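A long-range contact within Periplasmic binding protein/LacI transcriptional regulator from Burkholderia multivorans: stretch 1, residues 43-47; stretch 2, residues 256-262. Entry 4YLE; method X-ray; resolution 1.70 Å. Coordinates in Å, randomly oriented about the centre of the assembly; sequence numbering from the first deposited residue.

Stretch 1, residues 43-47: ANEFF
Stretch 2, residues 256-262: YDNINAI

The contact between residues 43-47 and 256-262 rests on the carboxylate of Glu 45, which reaches across to receive two hydrogen bonds from Asn 260. The backbone N of Asn 260 donates to Glu 45 OE2 at 2.9 Å in a nearly straight bond (172°), and Asn 260 ND2 donates to Glu 45 OE1 at 3.0 Å with a more bent angle of 144°. One residue thus engages both carboxylate oxygens, one through its main chain and the other through its side-chain amide. Glutamate suits this place because its chain is long enough to span the gap: its CA-to-CB bond points toward the second stretch, chi1 (-157°) and chi2 (-164°) are both t, and chi3 of -107° turns the carboxylate to its donors. Asn 260 meets it with chi1 m (-71°) and chi2 -49°, its CA-to-CB bond directed sideways.

Glu 45 opens a helix (phi/psi -56/-29) that continues through Phe 46 (-49/-47) and Phe 47 (-80/-29), while Asn 44, at -85/120, occupies the N-cap position. With chi1 t and chi2 -12°, Asn 44 OD1 accepts a capping bond from Phe 46 N at 3.0 Å, and Asn 44 O accepts from Phe 47 N, also at 3.0 Å. In the second stretch, Tyr 256 (-166/127) leads through Asn 258 (55/49), whose CA-to-CB bond points away, to an extended Ile 259 (-74/155), followed by helical torsions at Asn 260 (-54/-38), Ala 261 (-60/-24) and Ile 262 (-84/-15); Ile 262 N donates to Ile 259 O at 2.9 Å.

The register is set by Glu 45 and Ile 259, whose CA atoms lie 6.2 Å apart. The CA-to-CB bond of Ile 259 points toward the first stretch, with chi1 p (66°) and chi2 t (179°). Its CA lies 3.5 Å from Glu 45 OE2, and its CG2 methyl approaches Phe 46 N to 3.8 Å and Phe 46 CB to 4.5 Å, packing loosely beside the helix start.

Two residues before Ile 259, Asp 257 has an unusual positive phi (136/-29); its CA-to-CB bond points toward the first stretch, with chi1 m (-75°) and chi2 -14°. Its OD1 lies 3.7 Å from Phe 46 CD1, meeting the ring obliquely; Phe 46 has chi1 t and chi2 82°. Asn 44 OD1 and Asp 257 OD2, both acceptors, lie 4.5 Å apart, and a water joins them by donating to Asn 44 OD1 at 3.2 Å and to Asp 257 OD2 at 2.8 Å. Asparagine suits the cap, its OD1 serving both Phe 46 N and this water. Asn 44, Phe 46, Asp 257 and Ile 259 are buried, and the two stretches together bury 276 Å², with Glu 45 contributing the largest share.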

ATOM      1  N   ALA A  43       3.009 -12.442  -2.087  1.00 30.97           N
ATOM      2  CA  ALA A  43       2.609 -13.124  -0.873  1.00 37.34           C
ATOM      3  C   ALA A  43       1.342 -12.446  -0.306  1.00 41.12           C
ATOM      4  O   ALA A  43       0.454 -13.113   0.241  1.00 41.22           O
ATOM      5  CB  ALA A  43       3.750 -13.115   0.124  1.00 39.98           C
ATOM      6  N   ASN A  44       1.238 -11.134  -0.543  1.00 25.51           N
ATOM      7  CA  ASN A  44       0.317 -10.233   0.168  1.00 23.84           C
ATOM      8  C   ASN A  44      -1.048 -10.283  -0.489  1.00 22.88           C
ATOM      9  O   ASN A  44      -1.151 -10.000  -1.694  1.00 21.65           O
ATOM     10  CB  ASN A  44       0.888  -8.816   0.121  1.00 22.72           C
ATOM     11  CG  ASN A  44       0.082  -7.801   0.921  1.00 21.44           C
ATOM     12  OD1 ASN A  44      -1.039  -8.058   1.364  1.00 21.13           O
ATOM     13  ND2 ASN A  44       0.681  -6.631   1.114  1.00 21.06           N
ATOM     14  N   GLU A  45      -2.082 -10.686   0.248  1.00 22.81           N
ATOM     15  CA  GLU A  45      -3.395 -10.765  -0.376  1.00 25.52           C
ATOM     16  C   GLU A  45      -3.868  -9.460  -1.011  1.00 19.85           C
ATOM     17  O   GLU A  45      -4.678  -9.473  -1.930  1.00 23.20           O
ATOM     18  CB  GLU A  45      -4.470 -11.194   0.605  1.00 28.02           C
ATOM     19  CG  GLU A  45      -5.652 -11.801  -0.171  1.00 49.48           C
ATOM     20  CD  GLU A  45      -6.928 -11.907   0.621  1.00 47.57           C
ATOM     21  OE1 GLU A  45      -7.258 -13.059   0.986  1.00 50.36           O
ATOM     22  OE2 GLU A  45      -7.600 -10.855   0.844  1.00 32.01           O
ATOM     23  N   PHE A  46      -3.418  -8.337  -0.482  1.00 19.11           N
ATOM     24  CA  PHE A  46      -3.747  -7.058  -1.094  1.00 17.53           C
ATOM     25  C   PHE A  46      -3.478  -7.081  -2.601  1.00 17.44           C
ATOM     26  O   PHE A  46      -4.303  -6.646  -3.415  1.00 16.09           O
ATOM     27  CB  PHE A  46      -2.939  -5.954  -0.435  1.00 17.40           C
ATOM     28  CG  PHE A  46      -3.214  -4.580  -1.004  1.00 16.21           C
ATOM     29  CD1 PHE A  46      -4.308  -3.835  -0.588  1.00 15.66           C
ATOM     30  CD2 PHE A  46      -2.350  -4.022  -1.933  1.00 16.06           C
ATOM     31  CE1 PHE A  46      -4.545  -2.565  -1.116  1.00 15.19           C
ATOM     32  CE2 PHE A  46      -2.561  -2.766  -2.445  1.00 16.40           C
ATOM     33  CZ  PHE A  46      -3.669  -2.031  -2.050  1.00 15.34           C
ATOM     34  N   PHE A  47      -2.314  -7.582  -2.993  1.00 17.98           N
ATOM     35  CA  PHE A  47      -1.976  -7.598  -4.405  1.00 18.03           C
ATOM     36  C   PHE A  47      -2.625  -8.724  -5.147  1.00 19.84           C
ATOM     37  O   PHE A  47      -2.898  -8.591  -6.355  1.00 18.16           O
ATOM     38  CB  PHE A  47      -0.459  -7.588  -4.556  1.00 19.13           C
ATOM     39  CG  PHE A  47       0.123  -6.298  -4.099  1.00 18.73           C
ATOM     40  CD1 PHE A  47      -0.120  -5.141  -4.820  1.00 17.76           C
ATOM     41  CD2 PHE A  47       0.824  -6.215  -2.919  1.00 19.52           C
ATOM     42  CE1 PHE A  47       0.369  -3.925  -4.370  1.00 20.52           C
ATOM     43  CE2 PHE A  47       1.314  -5.004  -2.467  1.00 19.39           C
ATOM     44  CZ  PHE A  47       1.065  -3.860  -3.185  1.00 18.52           C
ATOM     45  N   TYR A 256      -4.689  -2.087   8.165  1.00 14.63           N
ATOM     46  CA  TYR A 256      -5.003  -1.347   6.946  1.00 15.73           C
ATOM     47  C   TYR A 256      -4.914  -2.341   5.795  1.00 15.31           C
ATOM     48  O   TYR A 256      -3.882  -2.988   5.653  1.00 18.25           O
ATOM     49  CB  TYR A 256      -3.989  -0.219   6.759  1.00 13.45           C
ATOM     50  CG  TYR A 256      -4.392   0.960   5.908  1.00 14.37           C
ATOM     51  CD1 TYR A 256      -4.907   2.087   6.497  1.00 17.40           C
ATOM     52  CD2 TYR A 256      -4.164   0.970   4.538  1.00 16.11           C
ATOM     53  CE1 TYR A 256      -5.223   3.196   5.756  1.00 16.95           C
ATOM     54  CE2 TYR A 256      -4.480   2.117   3.790  1.00 16.23           C
ATOM     55  CZ  TYR A 256      -5.020   3.198   4.437  1.00 15.75           C
ATOM     56  OH  TYR A 256      -5.311   4.300   3.677  1.00 22.31           O
ATOM     57  N   ASP A 257      -5.971  -2.422   4.983  1.00 16.79           N
ATOM     58  CA  ASP A 257      -6.068  -3.173   3.691  1.00 14.03           C
ATOM     59  C   ASP A 257      -7.374  -3.947   3.578  1.00 18.25           C
ATOM     60  O   ASP A 257      -7.840  -4.219   2.466  1.00 19.34           O
ATOM     61  CB  ASP A 257      -4.931  -4.192   3.436  1.00 15.94           C
ATOM     62  CG  ASP A 257      -3.602  -3.527   3.046  1.00 18.28           C
ATOM     63  OD1 ASP A 257      -3.611  -2.326   2.723  1.00 16.39           O
ATOM     64  OD2 ASP A 257      -2.556  -4.211   3.097  1.00 15.73           O
ATOM     65  N   ASN A 258      -7.929  -4.360   4.712  1.00 19.46           N
ATOM     66  CA  ASN A 258      -9.090  -5.239   4.733  1.00 20.92           C
ATOM     67  C   ASN A 258      -8.901  -6.542   3.937  1.00 20.96           C
ATOM     68  O   ASN A 258      -9.768  -6.937   3.126  1.00 22.60           O
ATOM     69  CB  ASN A 258     -10.302  -4.471   4.232  1.00 20.53           C
ATOM     70  CG  ASN A 258     -11.605  -5.136   4.575  1.00 25.15           C
ATOM     71  OD1 ASN A 258     -11.719  -5.887   5.552  1.00 26.00           O
ATOM     72  ND2 ASN A 258     -12.611  -4.890   3.743  1.00 23.97           N
ATOM     73  N   ILE A 259      -7.788  -7.240   4.170  1.00 21.71           N
ATOM     74  CA  ILE A 259      -7.612  -8.553   3.535  1.00 21.42           C
ATOM     75  C   ILE A 259      -8.497  -9.611   4.182  1.00 28.53           C
ATOM     76  O   ILE A 259      -8.883  -9.487   5.339  1.00 25.83           O
ATOM     77  CB  ILE A 259      -6.141  -9.027   3.564  1.00 21.75           C
ATOM     78  CG1 ILE A 259      -5.690  -9.282   5.005  1.00 23.04           C
ATOM     79  CG2 ILE A 259      -5.272  -7.999   2.824  1.00 19.67           C
ATOM     80  CD1 ILE A 259      -4.262  -9.784   5.155  1.00 24.81           C
ATOM     81  N   ASN A 260      -8.830 -10.655   3.427  1.00 22.87           N
ATOM     82  CA  ASN A 260      -9.698 -11.698   3.964  1.00 24.70           C
ATOM     83  C   ASN A 260      -9.179 -12.263   5.259  1.00 24.59           C
ATOM     84  O   ASN A 260      -9.963 -12.564   6.152  1.00 27.04           O
ATOM     85  CB  ASN A 260      -9.873 -12.838   2.967  1.00 27.18           C
ATOM     86  CG  ASN A 260     -10.709 -12.428   1.806  1.00 43.66           C
ATOM     87  OD1 ASN A 260     -11.780 -11.858   1.998  1.00 57.08           O
ATOM     88  ND2 ASN A 260     -10.222 -12.674   0.585  1.00 51.92           N
ATOM     89  N   ALA A 261      -7.862 -12.413   5.374  1.00 24.27           N
ATOM     90  CA  ALA A 261      -7.304 -13.044   6.573  1.00 28.32           C
ATOM     91  C   ALA A 261      -7.678 -12.239   7.821  1.00 29.71           C
ATOM     92  O   ALA A 261      -7.726 -12.781   8.918  1.00 29.64           O
ATOM     93  CB  ALA A 261      -5.789 -13.193   6.454  1.00 33.87           C
ATOM     94  N   ILE A 262      -7.968 -10.952   7.653  1.00 26.12           N
ATOM     95  CA  ILE A 262      -8.241 -10.101   8.812  1.00 25.71           C
ATOM     96  C   ILE A 262      -9.700 -10.205   9.267  1.00 31.67           C
ATOM     97  O   ILE A 262     -10.053  -9.799  10.374  1.00 28.05           O
ATOM     98  CB  ILE A 262      -7.878  -8.611   8.510  1.00 23.60           C
ATOM     99  CG1 ILE A 262      -7.288  -7.950   9.755  1.00 28.23           C
ATOM    100  CG2 ILE A 262      -9.059  -7.808   8.003  1.00 26.24           C
ATOM    101  CD1 ILE A 262      -5.852  -8.385  10.052  1.00 26.07           C
TER
HETATM  102  O   HOH W   1      -1.746  -6.612   4.172  1.00 15.83           O